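Local coordinates for phosphotransferase system, HPr-related proteins (Thermoanaerobacter tengcongensis, PDB 3LFG), which probably serves as the general phosphocarrier of the phosphoenolpyruvate-dependent sugar phosphotransferase system, a component not specific to any one sugar, at residues Val4-Lys9 with Asn59-Ser64; Ile33-Asp38 with Met48-Leu53. All coordinates share one frame; numbering follows the deposited sequence.

Contact 1. Residues Val4-Lys9 with Asn59-Ser64; sequences VTIEIK and NVVKLS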
loop_
_atom_site.group_PDB
_atom_site.type_symbol
_atom_site.label_atom_id
_atom_site.label_comp_id
_atom_site.label_asym_id
_atom_site.label_seq_id
_atom_site.Cartn_x
_atom_site.Cartn_y
_atom_site.Cartn_z
ATOM N N VAL A 4 3.303 -9.012 3.323
ATOM C CA VAL A 4 3.073 -8.626 4.702
ATOM C C VAL A 4 1.614 -8.229 4.845
ATOM O O VAL A 4 1.001 -7.767 3.890
ATOM C CB VAL A 4 3.936 -7.418 5.132
ATOM C CG1 VAL A 4 5.427 -7.740 5.016
ATOM C CG2 VAL A 4 3.564 -6.160 4.346
ATOM N N THR A 5 1.069 -8.413 6.042
ATOM C CA THR A 5 -0.292 -7.991 6.351
ATOM C C THR A 5 -0.180 -6.847 7.333
ATOM O O THR A 5 0.618 -6.906 8.278
ATOM C CB THR A 5 -1.091 -9.143 6.980
ATOM O OG1 THR A 5 -1.213 -10.210 6.029
ATOM C CG2 THR A 5 -2.469 -8.681 7.379
ATOM N N ILE A 6 -0.956 -5.790 7.113
ATOM C CA ILE A 6 -0.774 -4.583 7.904
ATOM C C ILE A 6 -2.048 -3.775 7.965
ATOM O O ILE A 6 -2.794 -3.700 6.983
ATOM C CB ILE A 6 0.395 -3.718 7.343
ATOM C CG1 ILE A 6 0.706 -2.552 8.284
ATOM C CG2 ILE A 6 0.094 -3.246 5.920
ATOM C CD1 ILE A 6 1.980 -1.817 7.924
ATOM N N GLU A 7 -2.297 -3.200 9.140
ATOM C CA GLU A 7 -3.444 -2.326 9.355
ATOM C C GLU A 7 -3.118 -0.914 8.884
ATOM O O GLU A 7 -2.037 -0.384 9.168
ATOM C CB GLU A 7 -3.806 -2.308 10.847
ATOM C CG GLU A 7 -5.053 -1.508 11.147
ATOM C CD GLU A 7 -5.426 -1.515 12.626
ATOM O OE1 GLU A 7 -4.909 -2.360 13.389
ATOM O OE2 GLU A 7 -6.230 -0.651 13.023
ATOM N N ILE A 8 -4.045 -0.321 8.136
ATOM C CA ILE A 8 -3.931 1.076 7.732
ATOM C C ILE A 8 -4.572 1.930 8.812
ATOM O O ILE A 8 -5.773 1.845 9.039
ATOM C CB ILE A 8 -4.621 1.306 6.358
ATOM C CG1 ILE A 8 -4.108 0.282 5.330
ATOM C CG2 ILE A 8 -4.405 2.719 5.891
ATOM C CD1 ILE A 8 -2.606 0.298 5.125
ATOM N N LYS A 9 -3.771 2.738 9.504
ATOM C CA LYS A 9 -4.236 3.354 10.746
ATOM C C LYS A 9 -4.485 4.856 10.684
ATOM O O LYS A 9 -4.953 5.455 11.669
ATOM C CB LYS A 9 -3.250 3.059 11.882
ATOM C CG LYS A 9 -3.083 1.594 12.191
ATOM C CD LYS A 9 -2.169 1.409 13.407
ATOM C CE LYS A 9 -1.923 -0.059 13.701
ATOM N NZ LYS A 9 -1.232 -0.236 15.024
ATOM N N ASN A 59 -8.735 -0.785 8.466
ATOM C CA ASN A 59 -8.768 -1.939 7.586
ATOM C C ASN A 59 -7.398 -2.596 7.517
ATOM O O ASN A 59 -6.371 -1.922 7.549
ATOM C CB ASN A 59 -9.159 -1.524 6.177
ATOM C CG ASN A 59 -10.631 -1.231 6.036
ATOM O OD1 ASN A 59 -11.408 -1.309 6.992
ATOM N ND2 ASN A 59 -11.026 -0.881 4.832
ATOM N N VAL A 60 -7.395 -3.919 7.420
ATOM C CA VAL A 60 -6.172 -4.687 7.276
ATOM C C VAL A 60 -6.021 -5.109 5.819
ATOM O O VAL A 60 -6.959 -5.634 5.220
ATOM C CB VAL A 60 -6.218 -5.937 8.172
ATOM C CG1 VAL A 60 -5.027 -6.842 7.900
ATOM C CG2 VAL A 60 -6.256 -5.525 9.635
ATOM N N VAL A 61 -4.853 -4.856 5.236
ATOM C CA VAL A 61 -4.590 -5.274 3.864
ATOM C C VAL A 61 -3.361 -6.151 3.784
ATOM O O VAL A 61 -2.512 -6.148 4.676
ATOM C CB VAL A 61 -4.385 -4.081 2.898
ATOM C CG1 VAL A 61 -5.626 -3.204 2.844
ATOM C CG2 VAL A 61 -3.152 -3.259 3.293
ATOM N N LYS A 62 -3.274 -6.901 2.692
ATOM C CA LYS A 62 -2.096 -7.701 2.425
ATOM C C LYS A 62 -1.336 -7.037 1.287
ATOM O O LYS A 62 -1.885 -6.839 0.200
ATOM C CB LYS A 62 -2.497 -9.139 2.062
ATOM C CG LYS A 62 -1.332 -10.042 1.634
ATOM C CD LYS A 62 -1.834 -11.433 1.270
ATOM C CE LYS A 62 -0.805 -12.199 0.450
ATOM N NZ LYS A 62 -1.432 -13.329 -0.290
ATOM N N LEU A 63 -0.083 -6.676 1.550
ATOM C CA LEU A 63 0.797 -6.132 0.535
ATOM C C LEU A 63 1.688 -7.242 0.038
ATOM O O LEU A 63 2.155 -8.068 0.819
ATOM C CB LEU A 63 1.698 -5.052 1.112
ATOM C CG LEU A 63 1.040 -3.867 1.798
ATOM C CD1 LEU A 63 2.143 -2.958 2.359
ATOM C CD2 LEU A 63 0.146 -3.150 0.808
ATOM N N SER A 64 1.943 -7.261 -1.261
ATOM C CA SER A 64 2.880 -8.242 -1.779
ATOM C C SER A 64 3.659 -7.628 -2.929
ATOM O O SER A 64 3.146 -6.765 -3.642
ATOM C CB SER A 64 2.135 -9.499 -2.214
ATOM O OG SER A 64 1.234 -9.224 -3.262
#
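Val4 and Ile6 pair with Leu63 and Val61 in the manner of a regular antiparallel ladder. Each pair closes a two-bond ring: Val4 N gives to Leu63 O at 2.9 Å and Leu63 N returns to Val4 O at 2.8 Å, and Ile6 and Val61 exchange the same two bonds. A fifth bond, Ile8 N to Asn59 O at 2.9 Å, carries the pairing past the last bridge. At the non-hydrogen-bonded pairs, Thr5 with Lys62 and Glu7 with Val60, CA-H groups lean on carbonyls instead, the closest being Thr5 CA to Val61 O at 3.3 Å.

Apolar contacts gather on the face carrying Val4, Ile6, Val61 and Leu63, with Ile8 joining from beyond the bridges. Val4 CG2 lies 3.9 Å from Leu63 CB. Ile6 holds CG2 between its backbone N and carbonyl carbon (chi1 -172° for CG1), from where it meets Leu63 CD1 at 4.1 Å. The bent chain of Ile8 brings CD1 within 4.0 Å of Val61 CG2.

That face looks onto helix 70-82, where Val4 touches Ile74 and Val78 while Ile6 and Ile8 meet Ile81. Strand 2-7 is outermost in the sheet; strand 60-66 lies inside it, with strand 32-37 along its other edge.

Contact 2. Residues Ile33-Asp38 with Met48-Leu53; sequences IWVEKD and MGIMSL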
loop_
_atom_site.group_PDB
_atom_site.type_symbol
_atom_site.label_atom_id
_atom_site.label_comp_id
_atom_site.label_asym_id
_atom_site.label_seq_id
_atom_site.Cartn_x
_atom_site.Cartn_y
_atom_site.Cartn_z
ATOM N N ILE A 33 3.770 -4.804 -7.572
ATOM C CA ILE A 33 3.287 -4.679 -6.198
ATOM C C ILE A 33 1.767 -4.723 -6.175
ATOM O O ILE A 33 1.109 -4.083 -6.998
ATOM C CB ILE A 33 3.773 -3.370 -5.567
ATOM C CG1 ILE A 33 5.287 -3.234 -5.746
ATOM C CG2 ILE A 33 3.459 -3.323 -4.070
ATOM C CD1 ILE A 33 5.836 -1.878 -5.276
ATOM N N TRP A 34 1.209 -5.471 -5.225
ATOM C CA TRP A 34 -0.235 -5.618 -5.109
ATOM C C TRP A 34 -0.710 -5.301 -3.702
ATOM O O TRP A 34 0.025 -5.474 -2.725
ATOM C CB TRP A 34 -0.688 -7.042 -5.441
ATOM C CG TRP A 34 -0.377 -7.514 -6.831
ATOM C CD1 TRP A 34 -1.182 -7.421 -7.937
ATOM C CD2 TRP A 34 0.808 -8.197 -7.254
ATOM N NE1 TRP A 34 -0.556 -7.989 -9.023
ATOM C CE2 TRP A 34 0.668 -8.468 -8.630
ATOM C CE3 TRP A 34 1.984 -8.585 -6.606
ATOM C CZ2 TRP A 34 1.659 -9.119 -9.371
ATOM C CZ3 TRP A 34 2.971 -9.234 -7.343
ATOM C CH2 TRP A 34 2.798 -9.493 -8.710
ATOM N N VAL A 35 -1.951 -4.836 -3.620
ATOM C CA VAL A 35 -2.646 -4.677 -2.353
ATOM C C VAL A 35 -3.902 -5.511 -2.434
ATOM O O VAL A 35 -4.602 -5.482 -3.448
ATOM C CB VAL A 35 -3.076 -3.214 -2.100
ATOM C CG1 VAL A 35 -3.653 -3.063 -0.697
ATOM C CG2 VAL A 35 -1.910 -2.267 -2.291
ATOM N N GLU A 36 -4.196 -6.252 -1.374
ATOM C CA GLU A 36 -5.375 -7.111 -1.359
ATOM C C GLU A 36 -6.211 -6.874 -0.118
ATOM O O GLU A 36 -5.681 -6.714 0.980
ATOM C CB GLU A 36 -4.963 -8.586 -1.434
ATOM C CG GLU A 36 -6.139 -9.547 -1.471
ATOM C CD GLU A 36 -5.711 -10.996 -1.597
ATOM O OE1 GLU A 36 -4.605 -11.254 -2.122
ATOM O OE2 GLU A 36 -6.488 -11.879 -1.173
ATOM N N LYS A 37 -7.525 -6.847 -0.309
ATOM C CA LYS A 37 -8.481 -6.786 0.782
ATOM C C LYS A 37 -9.754 -7.503 0.342
ATOM O O LYS A 37 -10.222 -7.305 -0.780
ATOM C CB LYS A 37 -8.814 -5.337 1.145
ATOM C CG LYS A 37 -9.491 -5.202 2.500
ATOM C CD LYS A 37 -10.025 -3.804 2.738
ATOM C CE LYS A 37 -11.130 -3.487 1.750
ATOM N NZ LYS A 37 -12.174 -2.618 2.348
ATOM N N ASP A 38 -10.299 -8.332 1.230
ATOM C CA ASP A 38 -11.577 -9.004 0.994
ATOM C C ASP A 38 -11.680 -9.671 -0.376
ATOM O O ASP A 38 -12.635 -9.430 -1.117
ATOM C CB ASP A 38 -12.739 -8.023 1.169
ATOM C CG ASP A 38 -12.835 -7.473 2.578
ATOM O OD1 ASP A 38 -12.433 -8.175 3.530
ATOM O OD2 ASP A 38 -13.316 -6.333 2.732
ATOM N N MET A 48 -6.513 4.245 -9.459
ATOM C CA MET A 48 -7.848 3.679 -9.643
ATOM C C MET A 48 -7.999 2.352 -8.900
ATOM O O MET A 48 -9.034 2.086 -8.293
ATOM C CB MET A 48 -8.171 3.509 -11.129
ATOM C CG MET A 48 -8.477 4.829 -11.795
ATOM S SD MET A 48 -8.963 4.684 -13.526
ATOM C CE MET A 48 -10.566 3.895 -13.364
ATOM N N GLY A 49 -6.953 1.531 -8.951
ATOM C CA GLY A 49 -6.959 0.263 -8.243
ATOM C C GLY A 49 -7.110 0.471 -6.749
ATOM O O GLY A 49 -7.979 -0.123 -6.109
ATOM N N ILE A 50 -6.267 1.325 -6.191
ATOM C CA ILE A 50 -6.322 1.603 -4.757
ATOM C C ILE A 50 -7.694 2.131 -4.335
ATOM O O ILE A 50 -8.251 1.701 -3.317
ATOM C CB ILE A 50 -5.208 2.602 -4.356
ATOM C CG1 ILE A 50 -3.822 1.958 -4.493
ATOM C CG2 ILE A 50 -5.456 3.128 -2.948
ATOM C CD1 ILE A 50 -3.643 0.718 -3.678
ATOM N N MET A 51 -8.256 3.053 -5.111
ATOM C CA MET A 51 -9.579 3.583 -4.789
ATOM C C MET A 51 -10.640 2.494 -4.827
ATOM O O MET A 51 -11.549 2.482 -3.994
ATOM C CB MET A 51 -9.970 4.692 -5.769
ATOM C CG MET A 51 -9.090 5.910 -5.676
ATOM S SD MET A 51 -9.426 6.787 -4.145
ATOM C CE MET A 51 -7.840 7.481 -3.731
ATOM N N SER A 52 -10.536 1.595 -5.805
ATOM C CA SER A 52 -11.544 0.550 -5.961
ATOM C C SER A 52 -11.570 -0.385 -4.749
ATOM O O SER A 52 -12.600 -1.000 -4.452
ATOM C CB SER A 52 -11.335 -0.241 -7.255
ATOM O OG SER A 52 -10.269 -1.177 -7.115
ATOM N N LEU A 53 -10.449 -0.469 -4.033
ATOM C CA LEU A 53 -10.368 -1.337 -2.862
ATOM C C LEU A 53 -11.114 -0.779 -1.641
ATOM O O LEU A 53 -11.524 -1.542 -0.762
ATOM C CB LEU A 53 -8.903 -1.608 -2.503
ATOM C CG LEU A 53 -8.564 -3.005 -1.991
ATOM C CD1 LEU A 53 -8.937 -4.043 -3.029
ATOM C CD2 LEU A 53 -7.079 -3.089 -1.679
HETATM O O HOH W 1 -14.348 -1.747 0.780
#
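Leu53 lays CD2 over one face of a flat group, the peptide unit joining Glu36 to Lys37. CD2 stands almost straight above it, 4.2 Å from Glu36 C; CD1 stays on the same side but is displaced beyond Lys37 N. The Glu36 side chain leaves from the opposite face, and at the edge Glu36 O faces the backbone N of Lys62 in the neighbouring strand.

Val35 divides its two methyls between two helix residues. CG1, anti to the backbone N (chi1 -173°), meets Leu53 CD2 at 3.6 Å, while CG2 touches Ile50 CD1 at 3.7 Å, the side chains of Val35 and Ile50 crossing at about a right angle. Phe22 of helix 16-26 touches both Val35 and Ile50.

Lys37 supplies the polar part of the contact. Its CB rests 3.9 Å from Leu53 CG, and a bend at chi3 (65°) turns NZ toward two successive main-chain carbonyls, those of Leu53 and Gly54: it hydrogen-bonds Gly54 O, and a water 2.8 Å from NZ links it to Leu53 O. Cutting Leu53 back to an alanine is likely to open a gap beside Val35 CG1 and leave Lys37 CB without its apolar neighbour.

Strand and helix segments run nearly parallel, 12° apart with axes 9.4 Å from each other. This helix-on-sheet packing belongs to the open-faced beta-sandwich of HPr, in which helices pack on one side of a four-stranded antiparallel sheet.

Both contacts involve the same antiparallel sheet, but by different chemistry. Contact 1 joins strand to strand, so main-chain hydrogen bonds dominate and it is only partly buried, its Thr5 and Val60 side reaching the surface. Contact 2 joins strand to helix without a clear direct hydrogen bond between its segments; it is the more buried of the two and depends on apolar side chains, with a water and a lysine at its margin. Strands 60-66 and 32-37 are neighbours, Trp34 N probably hydrogen-bonded to Ser64 O at 2.8 Å, and Val35 touches Val61 and Leu63, so that the apolar groups of the two contacts meet. Along the chain, contact 2 is nested within the loop that contact 1 closes.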